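Local coordinates for protein polyketide synthase PksR (Bacillus subtilis, PDB 4U3V) that takes part in some intermediate steps in the synthesis of the antibiotic polyketide bacillaene, the part here being its double-hotdog enoyl-isomerase domain, at residues A65-F70 with F238-I243. Sequence-based numbering, arbitrary orientation.
Sequences AFFNLF and FTKQTI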
# COMPACT_ATOMS: atom_id res chain seq x y z
N ALA A 65 9.87 -1.25 -10.48
CA ALA A 65 11.15 -0.68 -10.85
C ALA A 65 12.26 -1.60 -10.37
O ALA A 65 13.21 -1.84 -11.11
CB ALA A 65 11.33 0.71 -10.29
N PHE A 66 12.10 -2.16 -9.18
CA PHE A 66 13.04 -3.23 -8.75
C PHE A 66 13.16 -4.43 -9.71
O PHE A 66 14.28 -4.84 -10.04
CB PHE A 66 12.70 -3.71 -7.33
CG PHE A 66 13.48 -4.95 -6.92
CD1 PHE A 66 14.74 -4.82 -6.36
CD2 PHE A 66 12.98 -6.22 -7.19
CE1 PHE A 66 15.46 -5.94 -5.99
CE2 PHE A 66 13.71 -7.35 -6.84
CZ PHE A 66 14.96 -7.19 -6.26
N PHE A 67 12.03 -5.05 -10.05
CA PHE A 67 12.03 -6.23 -10.92
C PHE A 67 12.53 -5.94 -12.33
O PHE A 67 13.16 -6.80 -12.96
CB PHE A 67 10.65 -6.87 -10.96
CG PHE A 67 10.32 -7.64 -9.71
CD1 PHE A 67 11.27 -8.47 -9.12
CD2 PHE A 67 9.08 -7.53 -9.12
CE1 PHE A 67 10.96 -9.20 -7.98
CE2 PHE A 67 8.76 -8.27 -7.99
CZ PHE A 67 9.70 -9.10 -7.41
N ASN A 68 12.35 -4.69 -12.77
CA ASN A 68 12.89 -4.21 -14.05
C ASN A 68 14.40 -4.10 -14.04
O ASN A 68 15.06 -4.39 -15.05
CB ASN A 68 12.28 -2.83 -14.38
CG ASN A 68 12.46 -2.44 -15.83
OD1 ASN A 68 11.88 -3.06 -16.72
ND2 ASN A 68 13.22 -1.38 -16.06
N LEU A 69 14.95 -3.67 -12.90
CA LEU A 69 16.38 -3.54 -12.67
C LEU A 69 17.05 -4.91 -12.40
O LEU A 69 18.15 -5.19 -12.89
CB LEU A 69 16.60 -2.62 -11.48
CG LEU A 69 17.75 -1.61 -11.43
CD1 LEU A 69 18.20 -1.22 -12.83
CD2 LEU A 69 17.30 -0.39 -10.63
N PHE A 70 16.34 -5.78 -11.69
CA PHE A 70 16.87 -7.10 -11.35
C PHE A 70 15.95 -8.20 -11.85
O PHE A 70 15.33 -8.92 -11.06
CB PHE A 70 17.08 -7.21 -9.84
CG PHE A 70 17.92 -6.10 -9.25
CD1 PHE A 70 19.30 -6.22 -9.18
CD2 PHE A 70 17.32 -4.96 -8.73
CE1 PHE A 70 20.07 -5.21 -8.62
CE2 PHE A 70 18.08 -3.96 -8.14
CZ PHE A 70 19.46 -4.08 -8.09
N PHE A 238 9.33 -8.55 -0.46
CA PHE A 238 8.37 -9.08 -1.40
C PHE A 238 9.03 -10.12 -2.33
O PHE A 238 10.25 -10.16 -2.45
CB PHE A 238 7.80 -7.92 -2.24
CG PHE A 238 8.84 -7.11 -2.93
CD1 PHE A 238 9.29 -7.50 -4.20
CD2 PHE A 238 9.48 -6.03 -2.30
CE1 PHE A 238 10.31 -6.81 -4.80
CE2 PHE A 238 10.47 -5.30 -2.94
CZ PHE A 238 10.93 -5.75 -4.18
N THR A 239 8.18 -10.92 -2.97
CA THR A 239 8.58 -11.84 -4.07
C THR A 239 7.83 -11.57 -5.38
O THR A 239 6.90 -10.76 -5.42
CB THR A 239 8.32 -13.31 -3.71
OG1 THR A 239 6.95 -13.65 -3.93
CG2 THR A 239 8.68 -13.56 -2.25
N LYS A 240 8.24 -12.29 -6.43
CA LYS A 240 7.65 -12.17 -7.75
C LYS A 240 6.37 -12.98 -7.88
O LYS A 240 5.64 -12.81 -8.85
CB LYS A 240 8.64 -12.63 -8.82
CG LYS A 240 9.62 -11.58 -9.29
CD LYS A 240 10.35 -12.01 -10.56
CE LYS A 240 9.55 -11.67 -11.81
NZ LYS A 240 9.60 -10.22 -12.13
N GLN A 241 6.12 -13.91 -6.96
CA GLN A 241 4.90 -14.71 -7.03
C GLN A 241 3.66 -13.90 -6.64
O GLN A 241 3.50 -13.49 -5.49
CB GLN A 241 5.00 -15.98 -6.18
CG GLN A 241 3.83 -16.94 -6.39
CD GLN A 241 3.62 -17.31 -7.85
OE1 GLN A 241 4.35 -18.14 -8.41
NE2 GLN A 241 2.59 -16.73 -8.47
N THR A 242 2.79 -13.67 -7.61
CA THR A 242 1.71 -12.70 -7.45
C THR A 242 0.68 -13.23 -6.47
O THR A 242 0.29 -14.40 -6.54
CB THR A 242 1.06 -12.34 -8.80
OG1 THR A 242 2.03 -11.69 -9.64
CG2 THR A 242 -0.11 -11.39 -8.59
N ILE A 243 0.29 -12.40 -5.52
CA ILE A 243 -0.65 -12.84 -4.51
C ILE A 243 -2.02 -12.46 -5.00
O ILE A 243 -2.28 -11.29 -5.28
CB ILE A 243 -0.38 -12.14 -3.16
CG1 ILE A 243 1.05 -12.41 -2.70
CG2 ILE A 243 -1.42 -12.55 -2.13
CD1 ILE A 243 1.63 -11.29 -1.87
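Phe238 presents the edge of its ring to two phenylalanines on the last turn of helix 56-69, making offset edge-to-face pairs with both. Its plane stands at 84° to that of Phe66 and at 90° to that of Phe67. One rim atom serves both neighbours: CE1 of Phe238 lies 3.6 Å from CD2 of Phe66 and 3.5 Å from CZ of Phe67. Phenylalanine suits this place, since its weakly positive rim hydrogens can meet the electron-rich faces of other rings without polar partners. Lys240 follows two residues later and runs over one face of the Phe67 ring. Its chain, bent at chi3 and chi4, folds back and brings NZ 4.0 Å from the Phe67 ring centroid, 28° off the normal, in a cation-pi contact.

Farther out, backbone hydrogen bonds between Phe238 and Gly76 and between Lys240 and Asn74 tie the end of strand 230-239 to the chain that follows the helix. The strand ends at Thr239, whose OG1 accepts from Gln241 N (3.2 Å) in an ST turn that spans Lys240. The contact thus joins what are predicted to be the N- and C-terminal hotdogs through a buried aromatic cluster. At its edge a long, flexible lysine fits well: Lys240 is exposed, so its ammonium can probably stay hydrated while the face of Phe67 offers it a weak electrostatic partner.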